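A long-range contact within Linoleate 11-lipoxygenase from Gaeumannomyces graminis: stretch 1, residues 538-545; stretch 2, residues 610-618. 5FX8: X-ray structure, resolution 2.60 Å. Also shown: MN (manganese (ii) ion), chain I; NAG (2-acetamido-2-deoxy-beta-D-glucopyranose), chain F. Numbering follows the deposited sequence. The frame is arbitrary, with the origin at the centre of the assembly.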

# COMPACT_ATOMS: atom_id res chain seq x y z
N ARG A 538 5.15 5.61 -4.48
CA ARG A 538 3.95 5.29 -5.23
C ARG A 538 3.31 3.97 -4.79
O ARG A 538 2.15 3.72 -5.14
CB ARG A 538 4.26 5.27 -6.72
CG ARG A 538 3.86 6.55 -7.44
CD ARG A 538 4.41 6.54 -8.84
NE ARG A 538 5.82 6.89 -8.88
CZ ARG A 538 6.67 6.31 -9.70
NH1 ARG A 538 6.24 5.35 -10.50
NH2 ARG A 538 7.93 6.67 -9.71
N PHE A 539 4.03 3.12 -4.05
CA PHE A 539 3.36 1.96 -3.44
C PHE A 539 2.55 2.33 -2.20
O PHE A 539 1.75 1.52 -1.74
CB PHE A 539 4.37 0.89 -3.08
CG PHE A 539 5.06 0.25 -4.25
CD1 PHE A 539 4.59 0.41 -5.53
CD2 PHE A 539 6.20 -0.52 -4.06
CE1 PHE A 539 5.24 -0.18 -6.57
CE2 PHE A 539 6.83 -1.12 -5.11
CZ PHE A 539 6.34 -0.95 -6.36
N ASN A 540 2.74 3.51 -1.65
CA ASN A 540 2.05 3.97 -0.46
C ASN A 540 0.74 4.67 -0.85
O ASN A 540 0.55 5.04 -2.01
CB ASN A 540 2.95 4.91 0.34
CG ASN A 540 2.48 5.12 1.76
OD1 ASN A 540 2.07 4.18 2.44
ND2 ASN A 540 2.52 6.35 2.21
N ARG A 541 -0.16 4.80 0.11
CA ARG A 541 -1.47 5.39 -0.11
C ARG A 541 -1.78 6.30 1.07
O ARG A 541 -2.38 5.87 2.05
CB ARG A 541 -2.56 4.33 -0.28
CG ARG A 541 -2.66 3.70 -1.65
CD ARG A 541 -3.13 4.68 -2.72
NE ARG A 541 -3.17 4.08 -4.05
CZ ARG A 541 -2.09 3.84 -4.77
NH1 ARG A 541 -0.91 4.13 -4.30
NH2 ARG A 541 -2.19 3.28 -5.96
N ALA A 542 -1.42 7.56 0.95
CA ALA A 542 -1.61 8.55 1.98
C ALA A 542 -3.07 8.92 2.24
O ALA A 542 -3.36 9.53 3.26
CB ALA A 542 -0.82 9.80 1.60
N GLN A 543 -4.00 8.56 1.37
CA GLN A 543 -5.38 9.01 1.49
C GLN A 543 -6.29 8.00 2.18
O GLN A 543 -7.48 8.28 2.34
CB GLN A 543 -5.99 9.34 0.12
CG GLN A 543 -5.08 9.94 -0.94
CD GLN A 543 -4.06 8.96 -1.42
OE1 GLN A 543 -4.28 7.75 -1.38
NE2 GLN A 543 -2.92 9.45 -1.79
N VAL A 544 -5.75 6.84 2.57
CA VAL A 544 -6.53 5.75 3.15
C VAL A 544 -7.38 6.25 4.31
O VAL A 544 -8.57 5.93 4.41
CB VAL A 544 -5.58 4.62 3.58
CG1 VAL A 544 -6.28 3.62 4.37
CG2 VAL A 544 -5.12 3.92 2.42
N GLY A 545 -6.79 7.06 5.19
CA GLY A 545 -7.49 7.69 6.28
C GLY A 545 -8.75 8.45 5.93
O GLY A 545 -9.81 8.13 6.47
N ALA A 610 -4.28 2.06 11.90
CA ALA A 610 -4.84 3.34 11.53
C ALA A 610 -4.25 3.88 10.25
O ALA A 610 -4.79 4.83 9.69
CB ALA A 610 -4.62 4.36 12.64
N VAL A 611 -3.16 3.28 9.79
CA VAL A 611 -2.44 3.76 8.63
C VAL A 611 -2.65 2.84 7.44
O VAL A 611 -2.70 3.30 6.30
CB VAL A 611 -0.94 3.89 8.97
CG1 VAL A 611 -0.14 4.31 7.76
CG2 VAL A 611 -0.76 4.87 10.13
N ASN A 612 -2.77 1.60 7.68
CA ASN A 612 -2.87 0.65 6.60
C ASN A 612 -4.29 0.56 6.05
O ASN A 612 -5.24 0.77 6.78
CB ASN A 612 -2.39 -0.70 7.08
CG ASN A 612 -0.91 -0.71 7.24
OD1 ASN A 612 -0.23 -0.07 6.45
ND2 ASN A 612 -0.40 -1.42 8.23
N PRO A 613 -4.45 0.25 4.79
CA PRO A 613 -5.78 -0.08 4.29
C PRO A 613 -6.17 -1.48 4.71
O PRO A 613 -5.34 -2.32 5.02
CB PRO A 613 -5.60 -0.01 2.77
CG PRO A 613 -4.26 -0.36 2.56
CD PRO A 613 -3.45 0.16 3.71
N PHE A 614 -7.48 -1.74 4.63
CA PHE A 614 -8.01 -3.06 4.97
C PHE A 614 -7.97 -4.04 3.81
O PHE A 614 -8.39 -5.18 3.97
CB PHE A 614 -9.46 -2.95 5.50
CG PHE A 614 -10.46 -2.51 4.47
CD1 PHE A 614 -10.98 -3.40 3.56
CD2 PHE A 614 -10.87 -1.20 4.42
CE1 PHE A 614 -11.86 -2.99 2.61
CE2 PHE A 614 -11.75 -0.78 3.48
CZ PHE A 614 -12.25 -1.68 2.56
N PHE A 615 -7.50 -3.63 2.65
CA PHE A 615 -7.52 -4.45 1.45
C PHE A 615 -6.15 -4.40 0.81
O PHE A 615 -5.28 -3.63 1.24
CB PHE A 615 -8.61 -3.97 0.48
CG PHE A 615 -8.45 -2.54 0.03
CD1 PHE A 615 -8.80 -1.49 0.87
CD2 PHE A 615 -7.93 -2.25 -1.23
CE1 PHE A 615 -8.64 -0.16 0.46
CE2 PHE A 615 -7.77 -0.92 -1.65
CZ PHE A 615 -8.12 0.12 -0.82
N LEU A 616 -5.96 -5.22 -0.22
CA LEU A 616 -4.71 -5.32 -0.97
C LEU A 616 -4.67 -4.20 -2.01
O LEU A 616 -5.06 -4.38 -3.15
CB LEU A 616 -4.58 -6.70 -1.61
CG LEU A 616 -4.61 -7.98 -0.74
CD1 LEU A 616 -4.94 -9.21 -1.57
CD2 LEU A 616 -3.34 -8.24 0.02
N SER A 617 -4.17 -3.03 -1.61
CA SER A 617 -4.35 -1.84 -2.41
C SER A 617 -3.27 -1.64 -3.49
O SER A 617 -3.52 -0.92 -4.46
CB SER A 617 -4.44 -0.60 -1.51
OG SER A 617 -3.19 -0.19 -1.04
N VAL A 618 -2.11 -2.27 -3.37
CA VAL A 618 -1.10 -2.20 -4.42
C VAL A 618 -0.39 -3.52 -4.67
O VAL A 618 -0.12 -4.30 -3.74
CB VAL A 618 -0.08 -1.09 -4.11
CG1 VAL A 618 -0.71 0.27 -4.26
CG2 VAL A 618 0.47 -1.25 -2.70
MN MN I . 1.15 -5.62 -3.13
C1 NAG F . -5.34 13.83 -2.29
C2 NAG F . -6.58 14.72 -2.24
C3 NAG F . -6.49 15.66 -1.06
C4 NAG F . -6.27 14.87 0.22
C5 NAG F . -5.04 13.98 0.08
C6 NAG F . -4.86 13.06 1.27
C7 NAG F . -7.71 15.23 -4.34
C8 NAG F . -7.70 16.06 -5.59
N2 NAG F . -6.73 15.45 -3.48
O3 NAG F . -7.70 16.41 -0.99
O4 NAG F . -6.09 15.75 1.33
O5 NAG F . -5.19 13.13 -1.06
O6 NAG F . -6.02 12.29 1.50
O7 NAG F . -8.58 14.39 -4.13
O HOH W 1 2.17 -5.27 -5.31

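Two segments far apart in sequence can be held against each other without a single hydrogen bond between them, provided that each presents small apolar groups to the other and much of the polar side-chain bonding lies within a stretch or elsewhere in the structure. The contact between residues 538-545 and 610-618 of this lipoxygenase is a compact example. No pair of touching residues is closer than 67 positions in the chain, the buried surface amounts to 324 Å² summed over both sides, and no hydrogen bond crosses between the stretches.

Apolar packing is concentrated at two valines, one from each stretch, both with their CA-to-CB bonds directed toward the partner. V544, with chi1 in the t rotamer, meets P613 through both of its methyl groups: CG1 of V544 lies 3.7 Å from CA of P613, and CG2 of V544 is 4.0 Å from CB of P613. Here the CA atoms of V544 and P613 are 6.0 Å apart. A type I beta turn from R541 to V544 precedes this contact and has V544 as its last residue. The second valine, V618, ends the chain in the m rotamer. Its packing against the side chain of F539 is looser, CB of F539 standing 4.5 Å from CG2 of V618, and the aromatic ring takes no closer part.

Contacts between methyl groups and backbone carbonyls form a second class. The shortest approach in the whole interface belongs to it: O of F539 is 3.2 Å from CG2 of V618, about van der Waals contact for a carbon and an oxygen. At the other valine the same kind of contact is more relaxed, for CG1 of V544 lies 3.9 Å from O of N612 and 4.1 Å from O of V611. The side chains of V611 and N612 start out away from stretch 1, so these residues meet V544 through their main chain.

R541 illustrates how a charged residue can join an apolar interface. Its NH1 donates to two carbonyls of its own stretch, O of R538 at 3.2 Å and O of N540 at 2.9 Å, and these bonds help to hold the guanidinium in place. One face of the group is then covered by V618, whose CG1 is 3.8 Å from NH2 of R541. Nearer the backbone, CG of R541 rests 4.0 Å from OG of S617, a van der Waals contact; the serine hydroxyl finds its hydrogen bond elsewhere in the structure.

Metal coordination gives the packing at V618 its wider setting. O of V618 binds the manganese ion at 1.9 Å, and the other ligands are a water, whose O is 2.4 Å from MN, and four atoms elsewhere in the structure. The terminal residue therefore faces two ways, offering its methyl groups to F539 and R541 and its O atom to the metal.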